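Alanine racemase (Actinobacillus succinogenes, PDB 3C3K) belongs to the periplasmic binding protein-like family of two-lobed proteins and probably senses small ligands between its lobes. Local coordinates at residues L129-E143 with I160-A174. Sequence-based numbering, arbitrary orientation.
Sequences LINHDLAYQYAQHRE and ISYAENLDYMAGKLA
I130 packs against A174 and A163 on one face of two neighbouring parallel strands, a compact example of a sheet holding the helix that follows it. Its CG2 branch lies 3.5 Å from A174 CB, a tight fit, and CD1 reaches on toward the carbonyl of G171. With CG1 anti to the carbonyl carbon (chi1 -62°), both branches meet helix 168-179, where I130 also touches T175 and L178.

The strands themselves are joined by three parallel-strand hydrogen bonds, S161 N to L129 O, N131 N to S161 O and, the shortest, A163 N to N131 O at 2.7 Å, backed by CA-H...O contacts.

On the other face, the I160 side chain crosses that of E143 at about a right angle, its CD1 3.7 Å from E143 CD. N131 and Y162 run side by side, amide and ring 23° apart, with N131 CB 3.7 Å from Y162 CE1. The amide nitrogen of N131 is doubly engaged, giving to A139 O and to E143 OE1, on the anti side of that carboxylate oxygen. Y162 OH also donates to E143 OE1, though the modelled 2.4 Å is too short to trust in detail.

Beyond the strand ends, H132 ND1 donates to A163 O at 2.8 Å, almost straight (173°); the acceptor lies in the ring plane, although the ring nitrogen stands above the carbonyl plane. L166 CB approaches H132 NE2 at 4.0 Å.

Strand 127-131, helix 137-152 and strand 159-162 thus form a beta-alpha-beta unit, the building block of the parallel-sheet lobes of periplasmic binding protein-like folds.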
ATOM      1  N   LEU B 129      -4.570 -14.157 -19.387  1.00 12.34           N
ATOM      2  CA  LEU B 129      -4.164 -12.862 -18.863  1.00 12.79           C
ATOM      3  C   LEU B 129      -5.246 -12.320 -17.917  1.00 13.47           C
ATOM      4  O   LEU B 129      -6.452 -12.370 -18.220  1.00 13.10           O
ATOM      5  CB  LEU B 129      -3.896 -11.866 -20.019  1.00 12.06           C
ATOM      6  CG  LEU B 129      -3.451 -10.433 -19.673  1.00 11.67           C
ATOM      7  CD1 LEU B 129      -1.910 -10.469 -19.314  1.00 11.13           C
ATOM      8  CD2 LEU B 129      -3.651  -9.471 -20.845  1.00 13.66           C
ATOM      9  N   ILE B 130      -4.832 -11.882 -16.735  1.00 12.53           N
ATOM     10  CA  ILE B 130      -5.736 -11.108 -15.894  1.00 12.72           C
ATOM     11  C   ILE B 130      -5.259  -9.653 -16.081  1.00 13.58           C
ATOM     12  O   ILE B 130      -4.106  -9.300 -15.693  1.00 12.67           O
ATOM     13  CB  ILE B 130      -5.682 -11.518 -14.376  1.00 12.00           C
ATOM     14  CG1 ILE B 130      -6.108 -12.961 -14.208  1.00  9.29           C
ATOM     15  CG2 ILE B 130      -6.650 -10.600 -13.529  1.00 13.24           C
ATOM     16  CD1 ILE B 130      -6.062 -13.481 -12.793  1.00 14.40           C
ATOM     17  N   ASN B 131      -6.080  -8.845 -16.739  1.00 13.80           N
ATOM     18  CA  ASN B 131      -5.713  -7.441 -16.940  1.00 15.53           C
ATOM     19  C   ASN B 131      -6.563  -6.559 -15.992  1.00 17.28           C
ATOM     20  O   ASN B 131      -7.466  -7.066 -15.310  1.00 17.38           O
ATOM     21  CB  ASN B 131      -5.860  -7.072 -18.430  1.00 13.85           C
ATOM     22  CG  ASN B 131      -5.008  -5.900 -18.835  1.00 14.90           C
ATOM     23  OD1 ASN B 131      -4.541  -5.138 -17.986  1.00 17.77           O
ATOM     24  ND2 ASN B 131      -4.869  -5.678 -20.151  1.00 13.75           N
ATOM     25  N   HIS B 132      -6.312  -5.263 -15.907  1.00 18.34           N
ATOM     26  CA  HIS B 132      -7.095  -4.505 -14.921  1.00 20.78           C
ATOM     27  C   HIS B 132      -7.819  -3.325 -15.549  1.00 23.11           C
ATOM     28  O   HIS B 132      -9.038  -3.455 -15.915  1.00 27.66           O
ATOM     29  CB  HIS B 132      -6.290  -4.199 -13.623  1.00 20.67           C
ATOM     30  CG  HIS B 132      -6.903  -3.161 -12.724  1.00 21.16           C
ATOM     31  ND1 HIS B 132      -8.217  -3.207 -12.298  1.00 18.48           N
ATOM     32  CD2 HIS B 132      -6.366  -2.047 -12.148  1.00 24.00           C
ATOM     33  CE1 HIS B 132      -8.469  -2.165 -11.511  1.00 19.39           C
ATOM     34  NE2 HIS B 132      -7.372  -1.440 -11.411  1.00 19.89           N
ATOM     35  N   ASP B 133      -7.134  -2.209 -15.730  1.00 23.17           N
ATOM     36  CA  ASP B 133      -7.780  -0.936 -16.195  1.00 21.27           C
ATOM     37  C   ASP B 133      -7.073  -0.454 -17.456  1.00 20.77           C
ATOM     38  O   ASP B 133      -5.965   0.089 -17.397  1.00 18.66           O
ATOM     39  CB  ASP B 133      -7.610   0.095 -15.072  1.00 22.57           C
ATOM     40  CG  ASP B 133      -8.183   1.501 -15.386  1.00 26.20           C
ATOM     41  OD1 ASP B 133      -8.836   1.800 -16.431  1.00 19.79           O
ATOM     42  OD2 ASP B 133      -7.944   2.334 -14.487  1.00 31.63           O
ATOM     43  N   LEU B 134      -7.711  -0.693 -18.597  1.00 19.55           N
ATOM     44  CA  LEU B 134      -7.155  -0.347 -19.907  1.00 18.59           C
ATOM     45  C   LEU B 134      -7.000   1.141 -20.241  1.00 17.41           C
ATOM     46  O   LEU B 134      -6.529   1.432 -21.316  1.00 17.73           O
ATOM     47  CB  LEU B 134      -7.976  -1.025 -21.028  1.00 19.45           C
ATOM     48  CG  LEU B 134      -7.762  -2.538 -21.327  1.00 20.19           C
ATOM     49  CD1 LEU B 134      -8.693  -2.915 -22.499  1.00 20.11           C
ATOM     50  CD2 LEU B 134      -6.335  -2.912 -21.690  1.00 13.91           C
ATOM     51  N   ALA B 135      -7.444   2.081 -19.390  1.00 15.16           N
ATOM     52  CA  ALA B 135      -7.156   3.495 -19.636  1.00 14.64           C
ATOM     53  C   ALA B 135      -5.616   3.697 -19.592  1.00 14.21           C
ATOM     54  O   ALA B 135      -5.094   4.585 -20.255  1.00 14.19           O
ATOM     55  CB  ALA B 135      -7.860   4.406 -18.541  1.00 13.30           C
ATOM     56  N   TYR B 136      -4.885   2.834 -18.864  1.00 13.62           N
ATOM     57  CA  TYR B 136      -3.413   2.959 -18.793  1.00 14.84           C
ATOM     58  C   TYR B 136      -2.702   2.307 -19.961  1.00 16.55           C
ATOM     59  O   TYR B 136      -2.992   1.137 -20.331  1.00 16.21           O
ATOM     60  CB  TYR B 136      -2.889   2.426 -17.490  1.00 15.15           C
ATOM     61  CG  TYR B 136      -3.390   3.213 -16.291  1.00 16.16           C
ATOM     62  CD1 TYR B 136      -4.651   2.969 -15.731  1.00 16.62           C
ATOM     63  CD2 TYR B 136      -2.587   4.215 -15.707  1.00 16.92           C
ATOM     64  CE1 TYR B 136      -5.110   3.742 -14.635  1.00 19.53           C
ATOM     65  CE2 TYR B 136      -3.021   4.943 -14.605  1.00 13.94           C
ATOM     66  CZ  TYR B 136      -4.258   4.713 -14.066  1.00 17.65           C
ATOM     67  OH  TYR B 136      -4.681   5.473 -12.967  1.00 15.08           O
ATOM     68  N   GLN B 137      -1.764   3.049 -20.560  1.00 16.74           N
ATOM     69  CA  GLN B 137      -1.112   2.519 -21.759  1.00 17.63           C
ATOM     70  C   GLN B 137      -0.311   1.290 -21.341  1.00 16.77           C
ATOM     71  O   GLN B 137      -0.205   0.310 -22.085  1.00 16.32           O
ATOM     72  CB  GLN B 137      -0.241   3.558 -22.490  1.00 16.29           C
ATOM     73  CG  GLN B 137       0.185   3.094 -23.877  1.00 19.89           C
ATOM     74  CD  GLN B 137       1.182   4.003 -24.594  1.00 21.80           C
ATOM     75  OE1 GLN B 137       0.845   4.544 -25.640  1.00 29.89           O
ATOM     76  NE2 GLN B 137       2.411   4.149 -24.062  1.00 22.20           N
ATOM     77  N   TYR B 138       0.219   1.280 -20.133  1.00 16.41           N
ATOM     78  CA  TYR B 138       0.932   0.070 -19.822  1.00 16.73           C
ATOM     79  C   TYR B 138      -0.025  -1.143 -19.809  1.00 15.92           C
ATOM     80  O   TYR B 138       0.375  -2.230 -20.150  1.00 15.76           O
ATOM     81  CB  TYR B 138       1.731   0.155 -18.542  1.00 16.18           C
ATOM     82  CG  TYR B 138       0.973   0.572 -17.305  1.00 17.49           C
ATOM     83  CD1 TYR B 138       0.184  -0.337 -16.566  1.00 19.02           C
ATOM     84  CD2 TYR B 138       1.143   1.872 -16.784  1.00 14.28           C
ATOM     85  CE1 TYR B 138      -0.490   0.107 -15.375  1.00 16.81           C
ATOM     86  CE2 TYR B 138       0.499   2.291 -15.637  1.00 11.95           C
ATOM     87  CZ  TYR B 138      -0.279   1.405 -14.929  1.00 15.58           C
ATOM     88  OH  TYR B 138      -0.839   1.910 -13.753  1.00 18.94           O
ATOM     89  N   ALA B 139      -1.278  -0.961 -19.412  1.00 16.30           N
ATOM     90  CA  ALA B 139      -2.153  -2.137 -19.397  1.00 17.70           C
ATOM     91  C   ALA B 139      -2.484  -2.556 -20.824  1.00 17.23           C
ATOM     92  O   ALA B 139      -2.654  -3.766 -21.118  1.00 18.69           O
ATOM     93  CB  ALA B 139      -3.418  -1.916 -18.553  1.00 17.32           C
ATOM     94  N   GLN B 140      -2.556  -1.580 -21.719  1.00 17.03           N
ATOM     95  CA  GLN B 140      -2.799  -1.862 -23.152  1.00 16.64           C
ATOM     96  C   GLN B 140      -1.592  -2.623 -23.771  1.00 15.99           C
ATOM     97  O   GLN B 140      -1.758  -3.605 -24.503  1.00 16.08           O
ATOM     98  CB  GLN B 140      -3.011  -0.554 -23.877  1.00 17.27           C
ATOM     99  CG  GLN B 140      -4.367   0.209 -23.507  1.00 18.49           C
ATOM    100  CD  GLN B 140      -4.344   1.596 -24.095  1.00 17.82           C
ATOM    101  OE1 GLN B 140      -3.880   1.759 -25.183  1.00 19.11           O
ATOM    102  NE2 GLN B 140      -4.770   2.589 -23.353  1.00 20.50           N
ATOM    103  N   HIS B 141      -0.389  -2.184 -23.440  1.00 15.40           N
ATOM    104  CA  HIS B 141       0.832  -2.753 -24.002  1.00 15.58           C
ATOM    105  C   HIS B 141       1.028  -4.179 -23.496  1.00 15.21           C
ATOM    106  O   HIS B 141       1.545  -5.057 -24.229  1.00 16.92           O
ATOM    107  CB  HIS B 141       2.052  -1.955 -23.519  1.00 15.96           C
ATOM    108  CG  HIS B 141       2.291  -0.696 -24.287  1.00 16.65           C
ATOM    109  ND1 HIS B 141       1.635  -0.403 -25.467  1.00 22.86           N
ATOM    110  CD2 HIS B 141       3.104   0.349 -24.041  1.00 17.02           C
ATOM    111  CE1 HIS B 141       2.051   0.760 -25.925  1.00 17.62           C
ATOM    112  NE2 HIS B 141       2.964   1.227 -25.091  1.00 21.39           N
ATOM    113  N   ARG B 142       0.688  -4.414 -22.224  1.00 14.28           N
ATOM    114  CA  ARG B 142       0.866  -5.765 -21.676  1.00 13.54           C
ATOM    115  C   ARG B 142      -0.129  -6.669 -22.355  1.00 13.86           C
ATOM    116  O   ARG B 142       0.202  -7.772 -22.694  1.00 15.17           O
ATOM    117  CB  ARG B 142       0.739  -5.815 -20.132  1.00 13.28           C
ATOM    118  CG  ARG B 142       1.991  -5.155 -19.347  1.00 12.33           C
ATOM    119  CD  ARG B 142       1.671  -4.923 -17.820  1.00 14.18           C
ATOM    120  NE  ARG B 142       2.591  -3.902 -17.328  1.00 18.20           N
ATOM    121  CZ  ARG B 142       2.531  -3.286 -16.166  1.00 13.40           C
ATOM    122  NH1 ARG B 142       1.635  -3.658 -15.244  1.00 13.56           N
ATOM    123  NH2 ARG B 142       3.434  -2.340 -15.907  1.00 17.23           N
ATOM    124  N   GLU B 143      -1.348  -6.189 -22.584  1.00 13.26           N
ATOM    125  CA  GLU B 143      -2.347  -6.982 -23.314  1.00 13.26           C
ATOM    126  C   GLU B 143      -1.941  -7.289 -24.771  1.00 14.29           C
ATOM    127  O   GLU B 143      -2.123  -8.407 -25.190  1.00 13.69           O
ATOM    128  CB  GLU B 143      -3.744  -6.329 -23.214  1.00 12.01           C
ATOM    129  CG  GLU B 143      -4.856  -7.107 -23.896  1.00 15.12           C
ATOM    130  CD  GLU B 143      -6.280  -6.610 -23.617  1.00 16.84           C
ATOM    131  OE1 GLU B 143      -6.688  -6.444 -22.456  1.00 18.67           O
ATOM    132  OE2 GLU B 143      -7.054  -6.439 -24.582  1.00 22.41           O
ATOM    133  N   ILE B 160      -8.626 -13.399 -21.719  1.00 17.26           N
ATOM    134  CA  ILE B 160      -8.362 -12.252 -20.875  1.00 16.54           C
ATOM    135  C   ILE B 160      -9.522 -12.052 -19.943  1.00 17.58           C
ATOM    136  O   ILE B 160     -10.711 -12.067 -20.376  1.00 16.67           O
ATOM    137  CB  ILE B 160      -8.199 -10.997 -21.738  1.00 16.33           C
ATOM    138  CG1 ILE B 160      -7.075 -11.217 -22.720  1.00 15.41           C
ATOM    139  CG2 ILE B 160      -7.967  -9.736 -20.865  1.00 12.92           C
ATOM    140  CD1 ILE B 160      -7.021 -10.233 -23.911  1.00 16.95           C
ATOM    141  N   SER B 161      -9.205 -11.853 -18.671  1.00 15.14           N
ATOM    142  CA  SER B 161     -10.269 -11.574 -17.753  1.00 16.81           C
ATOM    143  C   SER B 161      -9.895 -10.274 -17.041  1.00 16.94           C
ATOM    144  O   SER B 161      -8.725 -10.067 -16.747  1.00 17.97           O
ATOM    145  CB  SER B 161     -10.328 -12.753 -16.779  1.00 16.88           C
ATOM    146  OG  SER B 161     -11.181 -12.478 -15.709  1.00 19.93           O
ATOM    147  N   TYR B 162     -10.850  -9.387 -16.784  1.00 16.73           N
ATOM    148  CA  TYR B 162     -10.485  -8.052 -16.322  1.00 18.41           C
ATOM    149  C   TYR B 162     -10.817  -7.915 -14.873  1.00 19.14           C
ATOM    150  O   TYR B 162     -11.955  -8.176 -14.437  1.00 18.27           O
ATOM    151  CB  TYR B 162     -11.140  -6.918 -17.151  1.00 19.15           C
ATOM    152  CG  TYR B 162     -10.640  -6.876 -18.578  1.00 19.80           C
ATOM    153  CD1 TYR B 162      -9.503  -6.158 -18.894  1.00 17.13           C
ATOM    154  CD2 TYR B 162     -11.302  -7.565 -19.617  1.00 20.80           C
ATOM    155  CE1 TYR B 162      -9.011  -6.123 -20.168  1.00 19.99           C
ATOM    156  CE2 TYR B 162     -10.814  -7.513 -20.955  1.00 18.30           C
ATOM    157  CZ  TYR B 162      -9.651  -6.783 -21.200  1.00 21.00           C
ATOM    158  OH  TYR B 162      -9.042  -6.698 -22.445  1.00 20.82           O
ATOM    159  N   ALA B 163      -9.811  -7.560 -14.084  1.00 17.73           N
ATOM    160  CA  ALA B 163     -10.111  -7.368 -12.676  1.00 18.63           C
ATOM    161  C   ALA B 163     -10.743  -6.005 -12.501  1.00 18.29           C
ATOM    162  O   ALA B 163     -10.235  -5.047 -13.013  1.00 19.97           O
ATOM    163  CB  ALA B 163      -8.828  -7.507 -11.823  1.00 16.99           C
ATOM    164  N   GLU B 164     -11.819  -5.873 -11.741  1.00 19.98           N
ATOM    165  CA  GLU B 164     -12.379  -4.512 -11.585  1.00 21.18           C
ATOM    166  C   GLU B 164     -11.554  -3.640 -10.655  1.00 20.39           C
ATOM    167  O   GLU B 164     -11.284  -2.459 -10.934  1.00 20.71           O
ATOM    168  CB  GLU B 164     -13.832  -4.512 -11.120  1.00 21.80           C
ATOM    169  CG  GLU B 164     -14.241  -3.110 -10.685  1.00 28.05           C
ATOM    170  CD  GLU B 164     -15.726  -2.825 -10.816  1.00 36.83           C
ATOM    171  OE1 GLU B 164     -16.538  -3.566 -10.214  1.00 42.04           O
ATOM    172  OE2 GLU B 164     -16.078  -1.831 -11.492  1.00 38.81           O
ATOM    173  N   ASN B 165     -11.138  -4.213  -9.546  1.00 18.05           N
ATOM    174  CA  ASN B 165     -10.295  -3.468  -8.606  1.00 17.29           C
ATOM    175  C   ASN B 165      -8.902  -4.023  -8.554  1.00 16.94           C
ATOM    176  O   ASN B 165      -8.692  -5.111  -9.019  1.00 15.20           O
ATOM    177  CB  ASN B 165     -10.924  -3.565  -7.245  1.00 18.00           C
ATOM    178  CG  ASN B 165     -12.288  -2.941  -7.230  1.00 19.69           C
ATOM    179  OD1 ASN B 165     -12.441  -1.788  -7.562  1.00 25.59           O
ATOM    180  ND2 ASN B 165     -13.287  -3.714  -6.909  1.00 25.92           N
ATOM    181  N   LEU B 166      -7.950  -3.278  -7.980  1.00 17.13           N
ATOM    182  CA  LEU B 166      -6.649  -3.813  -7.801  1.00 16.64           C
ATOM    183  C   LEU B 166      -6.555  -4.411  -6.390  1.00 17.65           C
ATOM    184  O   LEU B 166      -6.034  -3.789  -5.475  1.00 18.67           O
ATOM    185  CB  LEU B 166      -5.535  -2.743  -8.072  1.00 17.50           C
ATOM    186  CG  LEU B 166      -4.174  -3.449  -8.150  1.00 16.61           C
ATOM    187  CD1 LEU B 166      -3.985  -4.074  -9.485  1.00 18.62           C
ATOM    188  CD2 LEU B 166      -3.004  -2.529  -7.777  1.00 22.51           C
ATOM    189  N   ASP B 167      -7.037  -5.630  -6.211  1.00 17.74           N
ATOM    190  CA  ASP B 167      -6.912  -6.304  -4.924  1.00 17.05           C
ATOM    191  C   ASP B 167      -6.988  -7.787  -5.122  1.00 16.75           C
ATOM    192  O   ASP B 167      -7.350  -8.232  -6.200  1.00 15.39           O
ATOM    193  CB  ASP B 167      -7.941  -5.798  -3.876  1.00 17.98           C
ATOM    194  CG  ASP B 167      -9.390  -5.999  -4.280  1.00 19.77           C
ATOM    195  OD1 ASP B 167      -9.716  -6.903  -5.045  1.00 19.98           O
ATOM    196  OD2 ASP B 167     -10.233  -5.244  -3.764  1.00 22.65           O
ATOM    197  N   TYR B 168      -6.656  -8.558  -4.082  1.00 16.90           N
ATOM    198  CA  TYR B 168      -6.487  -9.999  -4.236  1.00 17.74           C
ATOM    199  C   TYR B 168      -7.848 -10.645  -4.589  1.00 16.88           C
ATOM    200  O   TYR B 168      -7.892 -11.539  -5.384  1.00 16.72           O
ATOM    201  CB  TYR B 168      -5.838 -10.617  -2.988  1.00 18.94           C
ATOM    202  CG  TYR B 168      -6.846 -11.059  -1.972  1.00 22.80           C
ATOM    203  CD1 TYR B 168      -7.341 -12.379  -1.962  1.00 24.62           C
ATOM    204  CD2 TYR B 168      -7.342 -10.163  -1.039  1.00 25.80           C
ATOM    205  CE1 TYR B 168      -8.300 -12.778  -1.053  1.00 27.78           C
ATOM    206  CE2 TYR B 168      -8.293 -10.561  -0.097  1.00 28.01           C
ATOM    207  CZ  TYR B 168      -8.760 -11.856  -0.109  1.00 27.74           C
ATOM    208  OH  TYR B 168      -9.686 -12.218   0.833  1.00 29.02           O
ATOM    209  N   MET B 169      -8.933 -10.141  -4.037  1.00 16.53           N
ATOM    210  CA  MET B 169     -10.254 -10.663  -4.336  1.00 18.22           C
ATOM    211  C   MET B 169     -10.556 -10.522  -5.808  1.00 17.76           C
ATOM    212  O   MET B 169     -11.148 -11.440  -6.407  1.00 20.55           O
ATOM    213  CB  MET B 169     -11.361  -9.961  -3.493  1.00 18.20           C
ATOM    214  CG  MET B 169     -12.778 -10.557  -3.742  1.00 22.25           C
ATOM    215  SD  MET B 169     -12.887 -12.344  -3.439  1.00 20.99           S
ATOM    216  CE  MET B 169     -11.843 -12.625  -1.927  1.00 10.10           C
ATOM    217  N   ALA B 170     -10.177  -9.370  -6.407  1.00 16.63           N
ATOM    218  CA  ALA B 170     -10.383  -9.198  -7.824  1.00 14.98           C
ATOM    219  C   ALA B 170      -9.604 -10.228  -8.606  1.00 13.76           C
ATOM    220  O   ALA B 170     -10.074 -10.719  -9.608  1.00 12.95           O
ATOM    221  CB  ALA B 170      -9.996  -7.840  -8.248  1.00 15.80           C
ATOM    222  N   GLY B 171      -8.399 -10.550  -8.158  1.00 13.22           N
ATOM    223  CA  GLY B 171      -7.582 -11.567  -8.818  1.00 13.38           C
ATOM    224  C   GLY B 171      -8.242 -12.962  -8.785  1.00 13.55           C
ATOM    225  O   GLY B 171      -8.148 -13.765  -9.726  1.00 13.56           O
ATOM    226  N   LYS B 172      -8.847 -13.245  -7.645  1.00 12.54           N
ATOM    227  CA  LYS B 172      -9.395 -14.516  -7.301  1.00 14.95           C
ATOM    228  C   LYS B 172     -10.642 -14.684  -8.177  1.00 14.24           C
ATOM    229  O   LYS B 172     -10.813 -15.725  -8.817  1.00 16.03           O
ATOM    230  CB  LYS B 172      -9.764 -14.457  -5.789  1.00 14.16           C
ATOM    231  CG  LYS B 172     -10.040 -15.739  -5.161  1.00 20.43           C
ATOM    232  CD  LYS B 172     -10.080 -15.687  -3.617  1.00 17.48           C
ATOM    233  CE  LYS B 172     -10.670 -17.021  -3.170  1.00 27.23           C
ATOM    234  NZ  LYS B 172     -10.643 -17.110  -1.702  1.00 23.34           N
ATOM    235  N   LEU B 173     -11.465 -13.640  -8.241  1.00 14.88           N
ATOM    236  CA  LEU B 173     -12.640 -13.601  -9.125  1.00 14.57           C
ATOM    237  C   LEU B 173     -12.327 -13.717 -10.653  1.00 16.87           C
ATOM    238  O   LEU B 173     -12.988 -14.492 -11.396  1.00 16.81           O
ATOM    239  CB  LEU B 173     -13.377 -12.310  -8.869  1.00 15.15           C
ATOM    240  CG  LEU B 173     -13.866 -12.195  -7.439  1.00 16.05           C
ATOM    241  CD1 LEU B 173     -14.501 -10.788  -7.193  1.00 18.75           C
ATOM    242  CD2 LEU B 173     -14.896 -13.281  -7.199  1.00 20.82           C
ATOM    243  N   ALA B 174     -11.361 -12.933 -11.134  1.00 15.33           N
ATOM    244  CA  ALA B 174     -10.816 -13.122 -12.450  1.00 15.00           C
ATOM    245  C   ALA B 174     -10.424 -14.618 -12.679  1.00 14.65           C
ATOM    246  O   ALA B 174     -10.711 -15.201 -13.702  1.00 15.62           O
ATOM    247  CB  ALA B 174      -9.574 -12.211 -12.649  1.00 13.98           C
TER